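Local atomic coordinates of kallikrein-10 (Homo sapiens, PDB entry 5LPF), a protein that acts as a tumour suppressor in breast and prostate cancer and belongs to the secreted, trypsin-like serine proteases of the kallikrein subfamily. Residues A[31-36]-A[111-116]; A[41-46]-A[93-98]; A[66-71]-A[103-108]; A[195-200]-A[218-223]. All coordinates share one frame; numbering follows the deposited sequence.

Three of the four contacts lie in or near the middle of a two-barrel protease, and the fourth at its edge. Contact 2 and contact 4 are buried, one within the first barrel and one within the second; contact 1 is partly buried and lies where the connector between the barrels crosses the first. Contact 3 is a surface contact of the first barrel. The chemistry follows position: aliphatic packing prevails in contacts 1 and 4, a histidine-carboxylate pair marks contact 2, and arginines on carbonyl oxygens characterise contact 3. Contacts 2 and 3 draw on neighbouring strands of one sheet, while Thr218 of contact 4 hydrogen-bonds the backbone of Asp95 of contact 2.

Contact 1. Residues A[31-36]-A[111-116]; sequences GVLVDQ and VRALQL
Leu33 and Ala113 meet where the connector between the two antiparallel barrels of the chymotrypsin fold passes almost at right angles to strand 26-35 of the first barrel. The Leu33 side chain shows how such a crossing is filled. Leu33 CB lies 4.1 Å from Ala113 CA, and CG keeps to the same alpha carbon. Because CG is anti to the backbone N (chi1 -177°), the branch runs on alongside the connector, and Leu33 CD2 ends 3.5 Å from Arg112 O and 4.0 Å from Val111 CG1. Val105 of the loop 103-108 also touches this leucine.

A single backbone hydrogen bond ties the crossing together: Leu114 N donates to Leu33 O at 2.6 Å. On the other flank Val32 CG1 rests 3.7 Å from Leu114 CD1, the two side chains running at a slant to each other. This pair faces the second barrel, where Leu197 touches both residues, so Leu114 is part of the apolar seam between the barrels. Val34 and Asp35 form a classic beta bulge at the corner of the strand, and the methyl Ala113 CB sits under it, 3.6 Å from Val34 C. Leu116, which also packs on Met224 and Asn228 of helix 224-230, brings Leu116 CD2 to 3.6 Å from Val34 CG1.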
loop_
_atom_site.group_PDB
_atom_site.type_symbol
_atom_site.label_atom_id
_atom_site.label_comp_id
_atom_site.label_asym_id
_atom_site.label_seq_id
_atom_site.Cartn_x
_atom_site.Cartn_y
_atom_site.Cartn_z
ATOM N N GLY A 31 3.651 2.518 -3.253
ATOM C CA GLY A 31 2.372 3.189 -3.240
ATOM C C GLY A 31 1.381 2.560 -4.194
ATOM O O GLY A 31 1.665 1.562 -4.859
ATOM N N VAL A 32 0.199 3.170 -4.247
ATOM C CA VAL A 32 -0.884 2.762 -5.125
ATOM C C VAL A 32 -1.254 3.965 -5.968
ATOM O O VAL A 32 -1.053 5.112 -5.568
ATOM C CB VAL A 32 -2.117 2.272 -4.338
ATOM C CG1 VAL A 32 -3.090 1.525 -5.241
ATOM C CG2 VAL A 32 -1.694 1.424 -3.181
ATOM N N LEU A 33 -1.818 3.703 -7.138
ATOM C CA LEU A 33 -2.286 4.764 -8.014
ATOM C C LEU A 33 -3.804 4.733 -7.923
ATOM O O LEU A 33 -4.436 3.777 -8.379
ATOM C CB LEU A 33 -1.787 4.556 -9.441
ATOM C CG LEU A 33 -2.136 5.621 -10.477
ATOM C CD1 LEU A 33 -1.252 6.832 -10.240
ATOM C CD2 LEU A 33 -1.962 5.089 -11.893
ATOM N N VAL A 34 -4.379 5.733 -7.255
ATOM C CA VAL A 34 -5.827 5.810 -7.078
ATOM C C VAL A 34 -6.495 6.718 -8.101
ATOM O O VAL A 34 -7.733 6.712 -8.211
ATOM C CB VAL A 34 -6.163 6.276 -5.647
ATOM C CG1 VAL A 34 -5.705 5.231 -4.646
ATOM C CG2 VAL A 34 -5.487 7.604 -5.356
ATOM N N ASP A 35 -5.719 7.489 -8.853
ATOM C CA ASP A 35 -6.208 8.434 -9.842
ATOM C C ASP A 35 -5.048 8.696 -10.785
ATOM O O ASP A 35 -3.893 8.439 -10.440
ATOM C CB ASP A 35 -6.708 9.724 -9.169
ATOM C CG ASP A 35 -7.193 10.776 -10.160
ATOM O OD1 ASP A 35 -6.423 11.164 -11.062
ATOM O OD2 ASP A 35 -8.346 11.231 -10.024
ATOM N N GLN A 36 -5.354 9.191 -11.986
ATOM C CA GLN A 36 -4.276 9.404 -12.946
ATOM C C GLN A 36 -3.250 10.400 -12.416
ATOM O O GLN A 36 -2.075 10.336 -12.789
ATOM C CB GLN A 36 -4.829 9.872 -14.296
ATOM C CG GLN A 36 -5.542 11.215 -14.278
ATOM C CD GLN A 36 -6.219 11.531 -15.601
ATOM O OE1 GLN A 36 -6.691 10.636 -16.302
ATOM N NE2 GLN A 36 -6.271 12.813 -15.947
ATOM N N VAL A 111 -0.319 0.766 -17.102
ATOM C CA VAL A 111 -0.441 1.699 -15.987
ATOM C C VAL A 111 -1.896 2.140 -15.889
ATOM O O VAL A 111 -2.394 2.842 -16.777
ATOM C CB VAL A 111 0.486 2.911 -16.152
ATOM C CG1 VAL A 111 0.317 3.881 -14.997
ATOM C CG2 VAL A 111 1.928 2.455 -16.268
ATOM N N ARG A 112 -2.560 1.776 -14.796
ATOM C CA ARG A 112 -3.900 2.262 -14.500
ATOM C C ARG A 112 -4.039 2.431 -13.001
ATOM O O ARG A 112 -3.283 1.856 -12.215
ATOM C CB ARG A 112 -5.032 1.309 -14.925
ATOM C CG ARG A 112 -4.949 0.680 -16.275
ATOM C CD ARG A 112 -4.935 -0.842 -16.172
ATOM N NE ARG A 112 -6.137 -1.369 -15.530
ATOM C CZ ARG A 112 -6.407 -2.665 -15.398
ATOM N NH1 ARG A 112 -5.559 -3.574 -15.861
ATOM N NH2 ARG A 112 -7.527 -3.053 -14.802
ATOM N N ALA A 113 -5.035 3.215 -12.612
ATOM C CA ALA A 113 -5.323 3.345 -11.201
ATOM C C ALA A 113 -5.923 2.039 -10.691
ATOM O O ALA A 113 -6.394 1.199 -11.463
ATOM C CB ALA A 113 -6.283 4.508 -10.952
ATOM N N LEU A 114 -5.922 1.873 -9.373
ATOM C CA LEU A 114 -6.561 0.718 -8.763
ATOM C C LEU A 114 -7.877 1.189 -8.159
ATOM O O LEU A 114 -7.945 2.260 -7.549
ATOM C CB LEU A 114 -5.662 0.077 -7.698
ATOM C CG LEU A 114 -5.870 -1.349 -7.148
ATOM C CD1 LEU A 114 -4.991 -1.572 -5.921
ATOM C CD2 LEU A 114 -7.306 -1.751 -6.850
ATOM N N GLN A 115 -8.920 0.387 -8.346
ATOM C CA GLN A 115 -10.244 0.750 -7.865
ATOM C C GLN A 115 -10.248 0.910 -6.353
ATOM O O GLN A 115 -9.699 0.083 -5.623
ATOM C CB GLN A 115 -11.246 -0.327 -8.279
ATOM C CG GLN A 115 -12.719 0.054 -8.206
ATOM C CD GLN A 115 -13.621 -1.096 -8.628
ATOM O OE1 GLN A 115 -14.845 -0.963 -8.668
ATOM N NE2 GLN A 115 -13.013 -2.245 -8.921
ATOM N N LEU A 116 -10.869 1.971 -5.894
ATOM C CA LEU A 116 -10.968 2.211 -4.468
ATOM C C LEU A 116 -12.100 1.377 -3.868
ATOM O O LEU A 116 -13.047 1.005 -4.569
ATOM C CB LEU A 116 -11.213 3.692 -4.199
ATOM C CG LEU A 116 -10.048 4.625 -4.533
ATOM C CD1 LEU A 116 -10.539 6.038 -4.769
ATOM C CD2 LEU A 116 -9.012 4.584 -3.424
#

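Contact 2. Residues A[41-46]-A[93-98]; sequences TAAHCG and EHDLML
His44 and Asp95 meet through two short bonds that engage both carboxylate oxygens with the same histidine. His44 ND1 donates to Asp95 OD2 at 2.6 Å, using the syn lone pair of that oxygen, which lies in the plane of the imidazole. The carboxylate is not coplanar with the ring; the two planes are turned 43° apart. Asp95 OD1 takes the backbone N-H of His44 at 2.8 Å, so that one bond holds the main chain and the other fixes the rotation of the ring. With chi1 at 76°, His44 CG sits between its own backbone N and carbonyl carbon, which turns the ND1 edge of the ring to the carboxylate. Ser202 OG gives Asp95 OD2 a second partner.

This is the His-Asp half of the catalytic triad of the peptidase S1 family, assigned here by similarity. The packed part of the contact is the buried side made by Thr41, Ala43, Asp95 and Met97. Thr41 and Met97 are an antiparallel hydrogen-bonded pair of the first barrel, with Thr41 N to Met97 O at 2.9 Å and Met97 N to Thr41 O at 2.7 Å. Met97 CB lies against Ala43, and a bend at chi3 (74°) brings the methyl Met97 CE 3.8 Å from Thr41 CG2 and 3.4 Å from Gly46 N; Ser73 and Val75 lie beyond.

The more open side is formed by the partly exposed His44, Gly46 and His94. There His44 NE2 makes a weak hydrogen bond to Ser187 OG, and His94 turns from the segment 41-46, its ND1 hydrogen-bonded with Tyr223 OH.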
loop_
_atom_site.group_PDB
_atom_site.type_symbol
_atom_site.label_atom_id
_atom_site.label_comp_id
_atom_site.label_asym_id
_atom_site.label_seq_id
_atom_site.Cartn_x
_atom_site.Cartn_y
_atom_site.Cartn_z
ATOM N N THR A 41 -0.147 6.425 -0.255
ATOM C CA THR A 41 0.831 5.646 0.495
ATOM C C THR A 41 0.673 5.976 1.975
ATOM O O THR A 41 -0.287 6.634 2.383
ATOM C CB THR A 41 2.256 5.921 -0.003
ATOM O OG1 THR A 41 3.187 5.118 0.733
ATOM C CG2 THR A 41 2.609 7.393 0.175
ATOM N N ALA A 42 1.623 5.512 2.780
ATOM C CA ALA A 42 1.585 5.717 4.218
ATOM C C ALA A 42 2.215 7.056 4.574
ATOM O O ALA A 42 3.196 7.480 3.958
ATOM C CB ALA A 42 2.310 4.584 4.943
ATOM N N ALA A 43 1.636 7.724 5.573
ATOM C CA ALA A 43 2.153 9.020 5.994
ATOM C C ALA A 43 3.575 8.922 6.532
ATOM O O ALA A 43 4.335 9.893 6.442
ATOM C CB ALA A 43 1.230 9.635 7.041
ATOM N N HIS A 44 3.959 7.769 7.093
ATOM C CA HIS A 44 5.331 7.608 7.562
ATOM C C HIS A 44 6.328 7.608 6.416
ATOM O O HIS A 44 7.537 7.662 6.664
ATOM C CB HIS A 44 5.485 6.325 8.391
ATOM C CG HIS A 44 5.515 5.062 7.581
ATOM N ND1 HIS A 44 4.459 4.176 7.547
ATOM C CD2 HIS A 44 6.481 4.524 6.800
ATOM C CE1 HIS A 44 4.769 3.152 6.771
ATOM N NE2 HIS A 44 5.989 3.340 6.302
ATOM N N CYS A 45 5.846 7.554 5.177
ATOM C CA CYS A 45 6.736 7.571 4.027
ATOM C C CYS A 45 7.201 8.984 3.710
ATOM O O CYS A 45 8.361 9.186 3.336
ATOM C CB CYS A 45 6.046 6.938 2.820
ATOM S SG CYS A 45 5.835 5.151 2.994
ATOM N N GLY A 46 6.323 9.976 3.829
ATOM C CA GLY A 46 6.798 11.300 3.503
ATOM C C GLY A 46 7.745 11.904 4.517
ATOM O O GLY A 46 7.365 12.242 5.642
ATOM N N GLU A 93 -0.979 6.322 13.980
ATOM C CA GLU A 93 -2.417 6.226 14.129
ATOM C C GLU A 93 -3.139 6.229 12.786
ATOM O O GLU A 93 -3.777 5.238 12.417
ATOM N N HIS A 94 -3.092 7.332 12.051
ATOM C CA HIS A 94 -3.720 7.331 10.732
ATOM C C HIS A 94 -2.585 7.491 9.747
ATOM O O HIS A 94 -2.193 8.601 9.388
ATOM C CB HIS A 94 -4.766 8.393 10.611
ATOM C CG HIS A 94 -5.801 8.306 11.682
ATOM N ND1 HIS A 94 -6.678 7.247 11.781
ATOM C CD2 HIS A 94 -6.066 9.113 12.734
ATOM C CE1 HIS A 94 -7.458 7.422 12.832
ATOM N NE2 HIS A 94 -7.109 8.548 13.426
ATOM N N ASP A 95 -2.090 6.348 9.270
ATOM C CA ASP A 95 -0.877 6.298 8.460
ATOM C C ASP A 95 -1.305 6.285 6.994
ATOM O O ASP A 95 -1.419 5.243 6.353
ATOM C CB ASP A 95 -0.100 5.038 8.846
ATOM C CG ASP A 95 1.370 5.081 8.473
ATOM O OD1 ASP A 95 1.877 6.163 8.106
ATOM O OD2 ASP A 95 2.022 4.014 8.569
ATOM N N LEU A 96 -1.501 7.485 6.453
ATOM C CA LEU A 96 -1.942 7.642 5.075
ATOM C C LEU A 96 -1.500 8.991 4.535
ATOM O O LEU A 96 -1.593 9.991 5.238
ATOM C CB LEU A 96 -3.476 7.484 4.991
ATOM C CG LEU A 96 -4.027 6.596 3.873
ATOM C CD1 LEU A 96 -3.314 5.249 3.834
ATOM C CD2 LEU A 96 -5.527 6.405 4.033
ATOM N N MET A 97 -1.073 9.028 3.279
ATOM C CA MET A 97 -0.742 10.293 2.636
ATOM C C MET A 97 -1.033 10.193 1.148
ATOM O O MET A 97 -0.841 9.138 0.548
ATOM C CB MET A 97 0.720 10.693 2.910
ATOM C CG MET A 97 1.285 11.805 2.044
ATOM S SD MET A 97 3.005 12.086 2.469
ATOM C CE MET A 97 3.721 10.642 1.725
ATOM N N LEU A 98 -1.544 11.276 0.572
ATOM C CA LEU A 98 -1.837 11.346 -0.850
ATOM C C LEU A 98 -0.798 12.229 -1.529
ATOM O O LEU A 98 -0.551 13.356 -1.090
ATOM C CB LEU A 98 -3.250 11.882 -1.093
ATOM C CG LEU A 98 -4.278 10.750 -1.030
ATOM C CD1 LEU A 98 -5.658 11.257 -0.645
ATOM C CD2 LEU A 98 -4.315 9.976 -2.350
#

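Contact 3. Residues A[66-71]-A[103-108]; sequences QLRRTT and RPVVLG
Arg68 reaches out from its strand to the loop 103-108 and spends its guanidinium on main-chain oxygens. Arg68 NH2 donates to Pro104 O at 3.0 Å, with that oxygen close to the guanidinium plane at its edge. Arg68 NE is divided between two weaker partners, Arg103 O at 3.2 Å and Pro104 O at 3.4 Å. Val105 CG1 covers one face of the Arg68 group, 4.3 Å above the plane and over its centre, while Arg103 CZ lies over the opposite face. The two guanidinium planes stand 77° apart, so Arg103 presents an edge rather than a parallel stack, and that edge meets Arg68 CD. The like-charged Arg68 NE and Arg103 NE come within 3.8 Å. Each guanidinium is turned to carbonyl oxygen, Arg103 NH2 weakly to Leu67 O.

The contact lies on the outside of the first antiparallel barrel, where strand 66-75 runs beside the loop that leaves strand 97-101. Farther along the strand Gln66 makes a second polar bridge to the loop. Its chain is extended beyond CG (chi2 157°), carrying Gln66 OE1 to Val106 N at 3.0 Å, a hydrogen bond that lies in the carbonyl plane. Gln66 OE1 is also 3.4 Å from Val105 CB.

In the next shell, backbone bonds of Gln66 with Val54 and of Arg68 with Ala52 set the strand against strand 51-54. The loop is positioned in its turn by a backbone bond between Val105 and Gln36, and Pro104 packs against Gln36 and Ser37.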
loop_
_atom_site.group_PDB
_atom_site.type_symbol
_atom_site.label_atom_id
_atom_site.label_comp_id
_atom_site.label_asym_id
_atom_site.label_seq_id
_atom_site.Cartn_x
_atom_site.Cartn_y
_atom_site.Cartn_z
ATOM N N GLN A 66 6.970 5.164 -16.586
ATOM C CA GLN A 66 6.636 6.577 -16.511
ATOM C C GLN A 66 7.163 7.121 -15.199
ATOM O O GLN A 66 6.916 6.537 -14.140
ATOM C CB GLN A 66 5.126 6.812 -16.591
ATOM C CG GLN A 66 4.543 6.618 -17.963
ATOM C CD GLN A 66 3.075 6.302 -17.882
ATOM O OE1 GLN A 66 2.227 7.191 -17.797
ATOM N NE2 GLN A 66 2.775 5.022 -17.783
ATOM N N LEU A 67 7.868 8.241 -15.270
ATOM C CA LEU A 67 8.511 8.838 -14.112
ATOM C C LEU A 67 7.842 10.182 -13.884
ATOM O O LEU A 67 7.812 11.025 -14.787
ATOM C CB LEU A 67 10.015 9.013 -14.328
ATOM C CG LEU A 67 10.862 7.836 -14.822
ATOM C CD1 LEU A 67 12.278 8.311 -15.093
ATOM C CD2 LEU A 67 10.869 6.682 -13.832
ATOM N N ARG A 68 7.285 10.370 -12.696
ATOM C CA ARG A 68 6.614 11.612 -12.361
ATOM C C ARG A 68 7.182 12.136 -11.056
ATOM O O ARG A 68 7.549 11.373 -10.158
ATOM C CB ARG A 68 5.090 11.446 -12.223
ATOM C CG ARG A 68 4.347 11.081 -13.501
ATOM C CD ARG A 68 4.434 12.159 -14.570
ATOM N NE ARG A 68 3.527 11.866 -15.678
ATOM C CZ ARG A 68 3.805 11.022 -16.666
ATOM N NH1 ARG A 68 4.966 10.382 -16.684
ATOM N NH2 ARG A 68 2.919 10.813 -17.631
ATOM N N ARG A 69 7.250 13.453 -10.972
ATOM C CA ARG A 69 7.564 14.149 -9.742
ATOM C C ARG A 69 6.276 14.477 -9.008
ATOM O O ARG A 69 5.225 14.680 -9.620
ATOM C CB ARG A 69 8.357 15.417 -10.027
ATOM C CG ARG A 69 9.660 15.159 -10.741
ATOM C CD ARG A 69 10.659 16.210 -10.340
ATOM N NE ARG A 69 10.927 16.168 -8.908
ATOM C CZ ARG A 69 12.135 16.025 -8.379
ATOM N NH1 ARG A 69 12.281 15.995 -7.063
ATOM N NH2 ARG A 69 13.198 15.928 -9.166
ATOM N N THR A 70 6.346 14.457 -7.686
ATOM C CA THR A 70 5.184 14.739 -6.862
ATOM C C THR A 70 5.163 16.211 -6.477
ATOM O O THR A 70 6.212 16.828 -6.268
ATOM C CB THR A 70 5.175 13.864 -5.610
ATOM O OG1 THR A 70 6.361 14.106 -4.846
ATOM C CG2 THR A 70 5.118 12.394 -5.995
ATOM N N THR A 71 3.961 16.782 -6.442
ATOM C CA THR A 71 3.800 18.181 -6.071
ATOM C C THR A 71 3.204 18.266 -4.673
ATOM O O THR A 71 3.916 18.554 -3.705
ATOM C CB THR A 71 2.912 18.921 -7.076
ATOM O OG1 THR A 71 1.623 18.292 -7.139
ATOM C CG2 THR A 71 3.547 18.918 -8.459
ATOM N N ARG A 103 2.300 15.586 -13.262
ATOM C CA ARG A 103 1.506 15.461 -14.472
ATOM C C ARG A 103 0.762 14.133 -14.415
ATOM O O ARG A 103 1.281 13.159 -13.858
ATOM C CB ARG A 103 2.385 15.495 -15.734
ATOM C CG ARG A 103 3.398 16.625 -15.774
ATOM C CD ARG A 103 4.518 16.337 -16.759
ATOM N NE ARG A 103 5.278 15.140 -16.408
ATOM C CZ ARG A 103 6.428 14.799 -16.977
ATOM N NH1 ARG A 103 6.950 15.559 -17.926
ATOM N NH2 ARG A 103 7.055 13.697 -16.603
ATOM N N PRO A 104 -0.445 14.070 -14.976
ATOM C CA PRO A 104 -1.181 12.799 -14.971
ATOM C C PRO A 104 -0.405 11.739 -15.729
ATOM O O PRO A 104 0.291 12.031 -16.704
ATOM C CB PRO A 104 -2.503 13.142 -15.672
ATOM C CG PRO A 104 -2.602 14.626 -15.624
ATOM C CD PRO A 104 -1.194 15.134 -15.660
ATOM N N VAL A 105 -0.503 10.497 -15.257
ATOM C CA VAL A 105 -0.020 9.393 -16.068
ATOM C C VAL A 105 -0.959 9.185 -17.250
ATOM O O VAL A 105 -2.136 9.563 -17.228
ATOM C CB VAL A 105 0.138 8.101 -15.249
ATOM C CG1 VAL A 105 1.399 8.174 -14.420
ATOM C CG2 VAL A 105 -1.071 7.868 -14.362
ATOM N N VAL A 106 -0.423 8.582 -18.302
ATOM C CA VAL A 106 -1.226 8.227 -19.462
ATOM C C VAL A 106 -1.769 6.832 -19.203
ATOM O O VAL A 106 -1.001 5.875 -19.057
ATOM C CB VAL A 106 -0.393 8.268 -20.753
ATOM C CG1 VAL A 106 -1.283 8.074 -21.972
ATOM C CG2 VAL A 106 0.389 9.573 -20.849
ATOM N N LEU A 107 -3.091 6.713 -19.149
ATOM C CA LEU A 107 -3.706 5.485 -18.672
ATOM C C LEU A 107 -3.659 4.424 -19.763
ATOM O O LEU A 107 -3.854 4.719 -20.946
ATOM C CB LEU A 107 -5.153 5.750 -18.256
ATOM N N GLY A 108 -3.385 3.187 -19.362
ATOM C CA GLY A 108 -3.275 2.088 -20.295
ATOM C C GLY A 108 -3.088 0.761 -19.589
ATOM O O GLY A 108 -3.009 0.701 -18.364
#

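Contact 4. Residues A[195-200]-A[218-223]; sequences ETLQGI and TQICKY. With SO4 (sulfate ion), chain E.
Ile220 has CG1 anti to its carbonyl carbon (chi1 -62°), and a further bend at chi2 (-52°) swings the chain back across Gly199 toward Ile200. Ile220 CG1 thereby lies on the glycine's main chain, 3.5 Å from Gly199 CA, and Ile220 CD1 reaches 3.9 Å from Ile200 CG1. Beneath this packing the main chains pair in a beta hairpin: Thr218 N donates to Ile200 O at 3.0 Å, the return bond from Ile200 N to Thr218 O is weak, and Ile220 N meets Gln198 O at 3.3 Å from well above the carbonyl plane. Gln198 and Gly199 form a classic beta bulge against strand 190-193.

On the outer side Lys222 NZ hydrogen-bonds a sulfate ion, probably from the crystallisation liquor, at O2; the 1.8 Å between Gln219 NE2 and sulfate O1 fits neither a hydrogen bond nor a normal covalent bond, and is doubtful.

Within the second barrel, strand 196-203 lies between strands 190-193 and 215-219. Ile200 touches Val32 and Leu197 touches Val34 of the first barrel, Thr218 OG1 hydrogen-bonds the backbone O of Asp95, a probable charge-relay residue, Cys221 is joined by a disulfide to Cys120, and Tyr223 occupies the N-cap position of helix 224-230.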
loop_
_atom_site.group_PDB
_atom_site.type_symbol
_atom_site.label_atom_id
_atom_site.label_comp_id
_atom_site.label_asym_id
_atom_site.label_seq_id
_atom_site.Cartn_x
_atom_site.Cartn_y
_atom_site.Cartn_z
ATOM N N GLU A 195 -10.008 -7.517 -6.333
ATOM C CA GLU A 195 -9.719 -6.474 -7.326
ATOM C C GLU A 195 -9.784 -5.047 -6.777
ATOM O O GLU A 195 -9.588 -4.107 -7.552
ATOM C CB GLU A 195 -10.627 -6.574 -8.562
ATOM C CG GLU A 195 -10.038 -7.480 -9.607
ATOM C CD GLU A 195 -8.539 -7.278 -9.729
ATOM O OE1 GLU A 195 -7.778 -8.164 -9.287
ATOM O OE2 GLU A 195 -8.126 -6.215 -10.234
ATOM N N THR A 196 -10.071 -4.847 -5.495
ATOM C CA THR A 196 -10.148 -3.514 -4.916
ATOM C C THR A 196 -9.075 -3.341 -3.843
ATOM O O THR A 196 -8.514 -4.315 -3.335
ATOM C CB THR A 196 -11.540 -3.246 -4.326
ATOM O OG1 THR A 196 -11.714 -4.015 -3.130
ATOM C CG2 THR A 196 -12.625 -3.618 -5.324
ATOM N N LEU A 197 -8.787 -2.080 -3.509
ATOM C CA LEU A 197 -7.703 -1.735 -2.589
ATOM C C LEU A 197 -8.253 -1.633 -1.171
ATOM O O LEU A 197 -8.985 -0.695 -0.848
ATOM C CB LEU A 197 -7.053 -0.422 -3.020
ATOM C CG LEU A 197 -6.071 0.271 -2.068
ATOM C CD1 LEU A 197 -4.779 -0.521 -1.920
ATOM C CD2 LEU A 197 -5.789 1.685 -2.551
ATOM N N GLN A 198 -7.903 -2.594 -0.320
ATOM C CA GLN A 198 -8.367 -2.584 1.060
ATOM C C GLN A 198 -7.335 -2.103 2.075
ATOM O O GLN A 198 -7.690 -1.941 3.246
ATOM C CB GLN A 198 -8.853 -3.983 1.462
ATOM C CG GLN A 198 -10.086 -4.432 0.706
ATOM C CD GLN A 198 -11.298 -3.571 1.021
ATOM O OE1 GLN A 198 -11.392 -2.971 2.094
ATOM N NE2 GLN A 198 -12.229 -3.499 0.078
ATOM N N GLY A 199 -6.093 -1.838 1.671
ATOM C CA GLY A 199 -5.097 -1.506 2.675
ATOM C C GLY A 199 -3.772 -0.962 2.187
ATOM O O GLY A 199 -3.354 -1.219 1.053
ATOM N N ILE A 200 -3.104 -0.201 3.055
ATOM C CA ILE A 200 -1.773 0.339 2.809
ATOM C C ILE A 200 -0.877 -0.141 3.944
ATOM O O ILE A 200 -1.211 0.049 5.118
ATOM C CB ILE A 200 -1.806 1.878 2.753
ATOM C CG1 ILE A 200 -2.353 2.361 1.409
ATOM C CG2 ILE A 200 -0.412 2.453 2.968
ATOM C CD1 ILE A 200 -1.509 2.000 0.237
ATOM N N THR A 218 -3.425 -0.071 7.156
ATOM C CA THR A 218 -4.481 0.919 7.299
ATOM C C THR A 218 -5.714 0.452 6.534
ATOM O O THR A 218 -5.613 0.022 5.381
ATOM C CB THR A 218 -4.006 2.276 6.776
ATOM O OG1 THR A 218 -2.787 2.640 7.433
ATOM C CG2 THR A 218 -5.041 3.365 7.037
ATOM N N GLN A 219 -6.880 0.555 7.167
ATOM C CA GLN A 219 -8.128 0.117 6.550
ATOM C C GLN A 219 -8.600 1.247 5.640
ATOM O O GLN A 219 -8.990 2.316 6.119
ATOM C CB GLN A 219 -9.154 -0.194 7.642
ATOM C CG GLN A 219 -10.374 -1.034 7.246
ATOM C CD GLN A 219 -11.234 -1.408 8.459
ATOM O OE1 GLN A 219 -10.985 -0.952 9.561
ATOM N NE2 GLN A 219 -12.260 -2.246 8.235
ATOM N N ILE A 220 -8.592 1.004 4.327
ATOM C CA ILE A 220 -8.783 2.091 3.365
ATOM C C ILE A 220 -10.259 2.437 3.209
ATOM O O ILE A 220 -10.609 3.598 2.968
ATOM C CB ILE A 220 -8.126 1.736 2.017
ATOM C CG1 ILE A 220 -6.618 1.554 2.195
ATOM C CG2 ILE A 220 -8.374 2.813 0.969
ATOM C CD1 ILE A 220 -5.934 2.707 2.896
ATOM N N CYS A 221 -11.141 1.446 3.343
ATOM C CA CYS A 221 -12.572 1.692 3.236
ATOM C C CYS A 221 -13.077 2.645 4.314
ATOM O O CYS A 221 -14.192 3.160 4.192
ATOM C CB CYS A 221 -13.330 0.364 3.312
ATOM S SG CYS A 221 -12.975 -0.576 4.816
ATOM N N LYS A 222 -12.291 2.889 5.367
ATOM C CA LYS A 222 -12.672 3.838 6.408
ATOM C C LYS A 222 -12.284 5.272 6.101
ATOM O O LYS A 222 -12.788 6.188 6.759
ATOM C CB LYS A 222 -12.015 3.457 7.739
ATOM C CG LYS A 222 -12.293 2.045 8.181
ATOM C CD LYS A 222 -13.694 1.940 8.751
ATOM C CE LYS A 222 -14.058 0.494 8.984
ATOM N NZ LYS A 222 -14.821 0.261 10.234
ATOM N N TYR A 223 -11.382 5.488 5.153
ATOM C CA TYR A 223 -10.880 6.813 4.827
ATOM C C TYR A 223 -11.493 7.388 3.555
ATOM O O TYR A 223 -11.057 8.449 3.100
ATOM C CB TYR A 223 -9.352 6.793 4.744
ATOM C CG TYR A 223 -8.696 6.501 6.081
ATOM C CD1 TYR A 223 -8.990 5.342 6.793
ATOM C CD2 TYR A 223 -7.837 7.418 6.665
ATOM C CE1 TYR A 223 -8.413 5.084 8.018
ATOM C CE2 TYR A 223 -7.257 7.170 7.899
ATOM C CZ TYR A 223 -7.550 6.001 8.568
ATOM O OH TYR A 223 -6.977 5.744 9.791
HETATM S S SO4 E . -14.622 -3.113 9.673
HETATM O O1 SO4 E . -13.883 -3.049 8.399
HETATM O O2 SO4 E . -14.047 -2.213 10.652
HETATM O O3 SO4 E . -14.469 -4.444 10.169
HETATM O O4 SO4 E . -16.035 -2.807 9.537
#